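Local structure of GDP-mannose-dependent alpha-(1-6)-phosphatidylinositol monomannoside mannosyltransferase (Corynebacterium glutamicum, 3OKP) at residues Val10-Pro16 and Arg62-Met68. The protein is a mannosyltransferase of the two-domain GT-B type, built from two Rossmann-like domains that face each other across a cleft. Residues are numbered along the deposited sequence; the frame is centred on the assembly and turned at random.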
loop_
_atom_site.group_PDB
_atom_site.type_symbol
_atom_site.label_atom_id
_atom_site.label_comp_id
_atom_site.label_asym_id
_atom_site.label_seq_id
_atom_site.Cartn_x
_atom_site.Cartn_y
_atom_site.Cartn_z
ATOM N N VAL A 10 19.095 1.061 4.830
ATOM C CA VAL A 10 19.233 0.606 6.214
ATOM C C VAL A 10 17.848 0.265 6.750
ATOM O O VAL A 10 16.977 1.133 6.823
ATOM C CB VAL A 10 19.907 1.687 7.103
ATOM C CG1 VAL A 10 19.988 1.229 8.563
ATOM C CG2 VAL A 10 21.292 2.034 6.571
ATOM N N THR A 11 17.645 -0.996 7.124
ATOM C CA THR A 11 16.294 -1.474 7.422
ATOM C C THR A 11 16.224 -2.712 8.319
ATOM O O THR A 11 17.035 -3.633 8.204
ATOM C CB THR A 11 15.484 -1.718 6.104
ATOM O OG1 THR A 11 14.143 -2.108 6.415
ATOM C CG2 THR A 11 16.147 -2.781 5.216
ATOM N N ASN A 12 15.235 -2.708 9.211
ATOM C CA ASN A 12 14.849 -3.893 9.963
ATOM C C ASN A 12 13.775 -4.685 9.209
ATOM O O ASN A 12 13.414 -5.792 9.606
ATOM C CB ASN A 12 14.334 -3.489 11.349
ATOM C CG ASN A 12 14.105 -4.682 12.264
ATOM O OD1 ASN A 12 14.984 -5.523 12.439
ATOM N ND2 ASN A 12 12.916 -4.758 12.850
ATOM N N ASP A 13 13.274 -4.107 8.119
ATOM C CA ASP A 13 12.149 -4.673 7.376
ATOM C C ASP A 13 12.571 -5.083 5.966
ATOM O O ASP A 13 12.507 -4.282 5.036
ATOM C CB ASP A 13 11.004 -3.656 7.286
ATOM C CG ASP A 13 10.616 -3.080 8.636
ATOM O OD1 ASP A 13 10.233 -3.856 9.541
ATOM O OD2 ASP A 13 10.682 -1.840 8.785
ATOM N N PHE A 14 13.002 -6.328 5.815
ATOM C CA PHE A 14 13.455 -6.832 4.520
ATOM C C PHE A 14 13.004 -8.281 4.353
ATOM O O PHE A 14 12.908 -9.009 5.342
ATOM C CB PHE A 14 14.983 -6.714 4.415
ATOM C CG PHE A 14 15.513 -6.766 3.002
ATOM C CD1 PHE A 14 15.271 -5.722 2.111
ATOM C CD2 PHE A 14 16.273 -7.849 2.571
ATOM C CE1 PHE A 14 15.758 -5.767 0.803
ATOM C CE2 PHE A 14 16.768 -7.903 1.265
ATOM C CZ PHE A 14 16.511 -6.857 0.382
ATOM N N PRO A 15 12.689 -8.700 3.109
ATOM C CA PRO A 15 12.462 -10.121 2.837
ATOM C C PRO A 15 13.640 -10.990 3.312
ATOM O O PRO A 15 14.745 -10.467 3.486
ATOM C CB PRO A 15 12.341 -10.168 1.314
ATOM C CG PRO A 15 11.859 -8.824 0.932
ATOM C CD PRO A 15 12.490 -7.875 1.900
ATOM N N PRO A 16 13.426 -12.312 3.486
ATOM C CA PRO A 16 12.250 -13.112 3.111
ATOM C C PRO A 16 11.003 -12.941 3.992
ATOM O O PRO A 16 9.940 -13.460 3.643
ATOM C CB PRO A 16 12.773 -14.549 3.180
ATOM C CG PRO A 16 13.834 -14.504 4.214
ATOM C CD PRO A 16 14.470 -13.143 4.119
ATOM N N ARG A 62 23.981 -8.624 5.775
ATOM C CA ARG A 62 23.106 -9.039 6.865
ATOM C C ARG A 62 23.694 -8.744 8.245
ATOM O O ARG A 62 24.810 -9.163 8.571
ATOM C CB ARG A 62 22.743 -10.522 6.735
ATOM C CG ARG A 62 21.825 -10.857 5.555
ATOM C CD ARG A 62 20.379 -10.447 5.812
ATOM N NE ARG A 62 19.503 -10.822 4.702
ATOM C CZ ARG A 62 18.178 -10.691 4.706
ATOM N NH1 ARG A 62 17.554 -10.191 5.768
ATOM N NH2 ARG A 62 17.475 -11.062 3.644
ATOM N N TRP A 63 22.925 -8.003 9.038
ATOM C CA TRP A 63 23.233 -7.736 10.437
ATOM C C TRP A 63 22.770 -8.954 11.248
ATOM O O TRP A 63 21.587 -9.304 11.213
ATOM C CB TRP A 63 22.522 -6.443 10.867
ATOM C CG TRP A 63 22.809 -5.927 12.263
ATOM C CD1 TRP A 63 21.883 -5.661 13.234
ATOM C CD2 TRP A 63 24.089 -5.581 12.824
ATOM N NE1 TRP A 63 22.502 -5.186 14.365
ATOM C CE2 TRP A 63 23.853 -5.127 14.144
ATOM C CE3 TRP A 63 25.406 -5.616 12.346
ATOM C CZ2 TRP A 63 24.890 -4.713 14.994
ATOM C CZ3 TRP A 63 26.439 -5.206 13.195
ATOM C CH2 TRP A 63 26.171 -4.758 14.503
ATOM N N PRO A 64 23.705 -9.620 11.961
ATOM C CA PRO A 64 23.411 -10.901 12.624
ATOM C C PRO A 64 22.556 -10.763 13.891
ATOM O O PRO A 64 22.766 -11.493 14.865
ATOM C CB PRO A 64 24.805 -11.437 12.969
ATOM C CG PRO A 64 25.619 -10.204 13.194
ATOM C CD PRO A 64 25.100 -9.198 12.189
ATOM N N ARG A 65 21.607 -9.832 13.862
ATOM C CA ARG A 65 20.663 -9.614 14.950
ATOM C C ARG A 65 19.236 -9.721 14.424
ATOM O O ARG A 65 18.943 -9.301 13.300
ATOM C CB ARG A 65 20.878 -8.235 15.582
ATOM C CG ARG A 65 22.068 -8.131 16.532
ATOM C CD ARG A 65 21.769 -8.813 17.866
ATOM N NE ARG A 65 22.542 -8.253 18.975
ATOM C CZ ARG A 65 23.760 -8.656 19.327
ATOM N NH1 ARG A 65 24.372 -8.086 20.359
ATOM N NH2 ARG A 65 24.369 -9.625 18.654
ATOM N N SER A 66 18.355 -10.280 15.250
ATOM C CA SER A 66 16.947 -10.478 14.909
ATOM C C SER A 66 16.200 -9.156 14.695
ATOM O O SER A 66 15.254 -9.086 13.901
ATOM C CB SER A 66 16.265 -11.305 16.002
ATOM O OG SER A 66 14.934 -11.623 15.645
ATOM N N VAL A 67 16.629 -8.122 15.416
ATOM C CA VAL A 67 16.076 -6.774 15.288
ATOM C C VAL A 67 17.227 -5.785 15.126
ATOM O O VAL A 67 18.178 -5.792 15.917
ATOM C CB VAL A 67 15.226 -6.367 16.532
ATOM C CG1 VAL A 67 14.501 -5.047 16.287
ATOM C CG2 VAL A 67 14.222 -7.458 16.902
ATOM N N MET A 68 17.158 -4.952 14.091
ATOM C CA MET A 68 18.119 -3.868 13.948
ATOM C C MET A 68 17.608 -2.638 14.687
ATOM O O MET A 68 16.537 -2.109 14.375
ATOM C CB MET A 68 18.398 -3.534 12.483
ATOM C CG MET A 68 19.540 -2.538 12.320
ATOM S SD MET A 68 19.802 -1.947 10.644
ATOM C CE MET A 68 20.479 -3.416 9.870
HETATM O O HOH W 1 14.953 -10.097 6.679
#
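Where parallel strands 7-11 and 59-63 run into their C-terminal loops, Asn-12 bonds the backbone of Met-68 and Arg-62 that of Pro-15. Asn-12 OD1 accepts from Met-68 N (2.8 Å, nearly straight at 167°), the donor lying above the amide's carbonyl plane. Asparagine suits the place because its short amide, CG anti to the backbone N (chi1 -172°), reaches the loop with an oxygen that also bonds Ser-42 OG, at the end of strand 37-42 between the two. The flexible, apolar Met-68 side chain, bent at its far end (chi3 -71°), sets SD 3.8 Å from Val-10 CG1 and CE 3.8 Å from Thr-11 O.

Arg-62 has the length and the several N-H groups to cross a wider gap, 10.2 Å between its CA and that of Phe-14. Its NH2 donates to Pro-15 O (2.8 Å), in the carbonyl plane and on a lone pair, while NH1 donates to a water (2.8 Å) also hydrogen-bonded to Phe-14 O. NH1 to Ser-42 O and a salt bridge from NE to Asp-53 fix the guanidinium's rotation. The gripped carbonyl belongs to the cis Pro-15–Pro-16 peptide, which puts O and Pro-16 CD on the same side, so NH2 meets both (CD at 3.7 Å). NH2 also lies at the edge of the Phe-14 ring, 3.6 Å from CD2; this apolar ring is buried against Val-39, Ala-41 and Ile-29. Loops gathered at the C-terminal ends of the strands of a parallel sheet are typical of the Rossmann-like N-terminal domain of GT-B glycosyltransferases.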